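Local coordinates for SnoaL-like domain-containing protein (Novosphingobium aromaticivorans, PDB 2RFR) that is of unknown function but adopts the NTF2-like, cystatin-like fold of the SnoaL-like family, whose relatives include enzymes and binding proteins, at residues D36-Y50 against K59-Q71. Numbering follows the deposited sequence. Where two conformers were deposited one is given.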
# COMPACT_ATOMS: atom_id res chain seq x y z
N ASP A 36 -4.73 14.85 14.15
CA ASP A 36 -4.32 16.14 13.60
C ASP A 36 -5.40 16.64 12.66
O ASP A 36 -5.31 16.56 11.43
CB ASP A 36 -3.00 16.01 12.91
CG ASP A 36 -2.37 17.40 12.56
OD1 ASP A 36 -3.09 18.49 12.52
OD2 ASP A 36 -1.14 17.41 12.35
N ALA A 37 -6.49 17.10 13.26
CA ALA A 37 -7.69 17.45 12.52
C ALA A 37 -7.48 18.54 11.48
O ALA A 37 -7.97 18.47 10.34
CB ALA A 37 -8.78 17.91 13.50
N GLU A 38 -6.75 19.58 11.88
CA GLU A 38 -6.49 20.68 10.94
C GLU A 38 -5.73 20.21 9.72
O GLU A 38 -6.11 20.50 8.59
CB GLU A 38 -5.68 21.76 11.69
CG GLU A 38 -5.36 22.99 10.87
CD GLU A 38 -4.59 23.99 11.68
OE1 GLU A 38 -3.33 23.88 11.76
OE2 GLU A 38 -5.26 24.85 12.26
N ALA A 39 -4.59 19.56 9.92
CA ALA A 39 -3.82 19.10 8.78
C ALA A 39 -4.56 18.13 7.93
O ALA A 39 -4.45 18.14 6.71
CB ALA A 39 -2.46 18.56 9.24
N LEU A 40 -5.33 17.25 8.55
CA LEU A 40 -6.15 16.31 7.77
C LEU A 40 -7.15 17.05 6.87
O LEU A 40 -7.28 16.75 5.69
CB LEU A 40 -6.83 15.31 8.70
CG LEU A 40 -7.73 14.28 8.07
CD1 LEU A 40 -7.71 12.98 8.86
CD2 LEU A 40 -9.20 14.80 7.92
N SER A 41 -7.82 18.05 7.42
CA SER A 41 -8.77 18.82 6.64
C SER A 41 -8.11 19.55 5.49
O SER A 41 -8.75 19.74 4.42
CB SER A 41 -9.56 19.78 7.53
OG SER A 41 -8.78 20.93 7.92
N GLU A 42 -6.85 19.94 5.66
CA GLU A 42 -6.08 20.63 4.63
C GLU A 42 -5.58 19.75 3.52
O GLU A 42 -5.04 20.27 2.53
CB GLU A 42 -4.95 21.43 5.29
CG GLU A 42 -5.48 22.57 6.18
CD GLU A 42 -4.47 23.18 7.11
OE1 GLU A 42 -3.32 22.68 7.21
OE2 GLU A 42 -4.86 24.19 7.76
N LEU A 43 -5.83 18.45 3.58
CA LEU A 43 -5.67 17.61 2.41
C LEU A 43 -6.70 17.94 1.32
O LEU A 43 -6.45 17.61 0.15
CB LEU A 43 -5.80 16.14 2.80
CG LEU A 43 -4.80 15.59 3.83
CD1 LEU A 43 -5.22 14.15 4.19
CD2 LEU A 43 -3.36 15.63 3.31
N TRP A 44 -7.83 18.52 1.72
CA TRP A 44 -8.89 18.94 0.84
C TRP A 44 -8.81 20.40 0.49
O TRP A 44 -8.27 21.21 1.23
CB TRP A 44 -10.26 18.73 1.52
CG TRP A 44 -10.87 17.32 1.44
CD1 TRP A 44 -11.83 16.90 0.61
CD2 TRP A 44 -10.55 16.20 2.33
NE1 TRP A 44 -12.15 15.61 0.90
CE2 TRP A 44 -11.39 15.16 1.96
CE3 TRP A 44 -9.69 16.01 3.41
CZ2 TRP A 44 -11.39 13.93 2.61
CZ3 TRP A 44 -9.68 14.77 4.05
CH2 TRP A 44 -10.53 13.76 3.65
N VAL A 45 -9.41 20.73 -0.64
CA VAL A 45 -9.77 22.13 -0.98
C VAL A 45 -10.69 22.67 0.10
O VAL A 45 -11.33 21.93 0.87
CB VAL A 45 -10.37 22.24 -2.40
CG1 VAL A 45 -9.36 21.76 -3.45
CG2 VAL A 45 -11.71 21.55 -2.52
N GLU A 46 -10.79 24.00 0.16
CA GLU A 46 -11.55 24.62 1.25
C GLU A 46 -12.98 24.13 1.37
O GLU A 46 -13.46 23.92 2.47
CB GLU A 46 -11.59 26.17 1.08
CG GLU A 46 -12.55 26.87 2.08
CD GLU A 46 -12.22 26.65 3.56
OE1 GLU A 46 -11.04 26.63 3.91
OE2 GLU A 46 -13.15 26.49 4.38
N ASP A 47 -13.64 23.98 0.23
CA ASP A 47 -15.01 23.50 0.21
C ASP A 47 -15.13 22.00 -0.15
O ASP A 47 -16.12 21.53 -0.68
CB ASP A 47 -15.85 24.36 -0.74
CG ASP A 47 -15.47 24.24 -2.16
OD1 ASP A 47 -14.36 23.75 -2.46
OD2 ASP A 47 -16.25 24.78 -3.02
N GLY A 48 -14.10 21.26 0.21
CA GLY A 48 -14.07 19.82 -0.05
C GLY A 48 -15.12 19.07 0.73
O GLY A 48 -15.64 19.53 1.74
N GLU A 49 -15.42 17.84 0.27
CA GLU A 49 -16.46 17.05 0.92
C GLU A 49 -15.94 15.64 1.22
O GLU A 49 -15.15 15.06 0.47
CB GLU A 49 -17.66 16.92 -0.01
CG GLU A 49 -18.31 18.23 -0.31
CD GLU A 49 -19.53 17.95 -1.14
OE1 GLU A 49 -19.46 17.19 -2.16
OE2 GLU A 49 -20.53 18.60 -0.86
N TYR A 50 -16.49 15.09 2.29
CA TYR A 50 -16.27 13.71 2.66
C TYR A 50 -17.63 13.10 2.98
O TYR A 50 -18.28 13.49 3.96
CB TYR A 50 -15.32 13.63 3.85
CG TYR A 50 -14.87 12.23 4.26
CD1 TYR A 50 -15.22 11.05 3.59
CD2 TYR A 50 -13.92 12.11 5.30
CE1 TYR A 50 -14.79 9.79 4.04
CE2 TYR A 50 -13.50 10.86 5.74
CZ TYR A 50 -13.92 9.70 5.08
OH TYR A 50 -13.53 8.43 5.48
N LYS A 59 -18.96 18.92 4.73
CA LYS A 59 -18.70 19.89 3.67
C LYS A 59 -17.87 21.06 4.20
O LYS A 59 -18.32 21.77 5.12
CB LYS A 59 -20.02 20.42 3.10
CG LYS A 59 -21.02 19.30 2.70
CD LYS A 59 -22.16 19.78 1.88
CE LYS A 59 -22.89 18.61 1.27
NZ LYS A 59 -24.12 19.15 0.54
N GLY A 60 -16.69 21.25 3.63
CA GLY A 60 -15.78 22.28 4.03
C GLY A 60 -14.77 21.80 5.07
O GLY A 60 -15.01 20.87 5.82
N ARG A 61 -13.65 22.49 5.13
CA ARG A 61 -12.56 22.05 5.97
C ARG A 61 -12.98 22.00 7.44
O ARG A 61 -12.56 21.09 8.15
CB ARG A 61 -11.31 22.93 5.79
CG ARG A 61 -10.59 22.66 4.54
CD ARG A 61 -9.32 23.51 4.45
NE ARG A 61 -8.60 23.24 3.23
CZ ARG A 61 -7.62 23.98 2.81
NH1 ARG A 61 -7.20 25.03 3.54
NH2 ARG A 61 -7.05 23.69 1.65
N ALA A 62 -13.77 22.97 7.92
CA ALA A 62 -14.13 22.97 9.33
C ALA A 62 -14.90 21.70 9.66
O ALA A 62 -14.66 21.06 10.70
CB ALA A 62 -14.95 24.23 9.72
N ALA A 63 -15.82 21.28 8.79
CA ALA A 63 -16.64 20.12 9.03
C ALA A 63 -15.79 18.83 8.99
O ALA A 63 -16.03 17.89 9.74
CB ALA A 63 -17.81 20.06 8.06
N ILE A 64 -14.84 18.79 8.07
CA ILE A 64 -13.96 17.62 7.95
C ILE A 64 -13.10 17.56 9.20
O ILE A 64 -12.97 16.49 9.80
CB ILE A 64 -13.15 17.66 6.65
CG1 ILE A 64 -14.06 17.53 5.40
CG2 ILE A 64 -12.05 16.54 6.69
CD1 ILE A 64 -13.39 17.77 4.07
N ALA A 65 -12.51 18.66 9.65
CA ALA A 65 -11.74 18.68 10.91
C ALA A 65 -12.60 18.24 12.09
O ALA A 65 -12.12 17.55 12.97
CB ALA A 65 -11.12 20.06 11.15
N ALA A 66 -13.88 18.65 12.11
CA ALA A 66 -14.78 18.33 13.19
C ALA A 66 -15.02 16.82 13.27
O ALA A 66 -15.28 16.31 14.37
CB ALA A 66 -16.09 19.07 13.04
N LEU A 67 -14.89 16.03 12.19
CA LEU A 67 -14.99 14.59 12.24
C LEU A 67 -13.86 14.06 13.15
O LEU A 67 -14.08 13.18 13.96
CB LEU A 67 -14.87 13.95 10.86
CG LEU A 67 -15.90 14.28 9.83
CD1 LEU A 67 -15.52 13.69 8.45
CD2 LEU A 67 -17.22 13.75 10.30
N ILE A 68 -12.64 14.59 13.02
CA ILE A 68 -11.47 14.08 13.78
C ILE A 68 -11.49 14.57 15.21
O ILE A 68 -11.09 13.88 16.12
CB ILE A 68 -10.21 14.51 13.02
CG1 ILE A 68 -10.21 13.99 11.56
CG2 ILE A 68 -8.94 14.05 13.75
CD1 ILE A 68 -10.43 12.49 11.42
N ASP A 69 -12.00 15.77 15.41
CA ASP A 69 -12.18 16.30 16.75
C ASP A 69 -13.40 15.78 17.48
O ASP A 69 -13.56 16.01 18.69
CB ASP A 69 -12.25 17.80 16.68
CG ASP A 69 -10.91 18.48 16.35
OD1 ASP A 69 -9.86 17.87 16.66
OD2 ASP A 69 -10.90 19.64 15.86
N GLY A 70 -14.25 15.05 16.77
CA GLY A 70 -15.50 14.58 17.29
C GLY A 70 -15.38 13.48 18.29
O GLY A 70 -14.38 12.75 18.37
N GLN A 71 -16.39 13.38 19.16
CA GLN A 71 -16.45 12.37 20.21
C GLN A 71 -16.08 10.99 19.77
O GLN A 71 -15.27 10.28 20.38
CB GLN A 71 -17.89 12.23 20.73
CG GLN A 71 -18.26 13.14 21.80
CD GLN A 71 -19.78 13.19 21.98
OE1 GLN A 71 -20.27 14.15 22.61
NE2 GLN A 71 -20.56 12.11 21.49
O HOH W 1 -14.29 25.55 6.57
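R61 reaches from the first turn of helix 61-69 to the backbone at W44 and holds it side-on: NE and NH2 both donate to W44 O, at 2.9 Å and 2.8 Å, with that oxygen in the guanidinium plane. The CA atoms of E42 and E46 lie over opposite faces of the group. With alanine in place of R61, W44 O would probably lose both donors and a gap would open between E42 and E46. G60 N donates almost straight to G48 O (2.8 Å), while R61 N bonds E46 O; at the backbone angles of G60 (phi 93°) a CB would jam against the carbonyl oxygen of K59, which calls for glycine.

The closely packed side runs along I64. With CG1 anti to the carbonyl carbon (chi1 -66°), CD1 sits over the five-membered ring of W44, 3.6 Å from its centroid, a CH-pi contact, and CG2 meets L40 CD2. Further along, A37 CB fits against I68 CB at 3.7 Å and A65 CB at 4.0 Å; here the helix axes approach to 8.0 Å. The solvent side is looser: K59 lies alongside E49 in a long salt bridge (NZ to OE2, 3.9 Å), E49 OE1 turning instead to R136, and a water links E46 OE2 to A62 N.

Helix 61-69 lies against helix 37-41 and the corner at E46 and D47 between strands 44-45 and 48-52. L40 packs on helix 5-33 and W44 on strand 131-141, while E49 and K59 pair antiparallel at the edge of the NTF2-like fold's mixed sheet, where strand 58-59 is outermost.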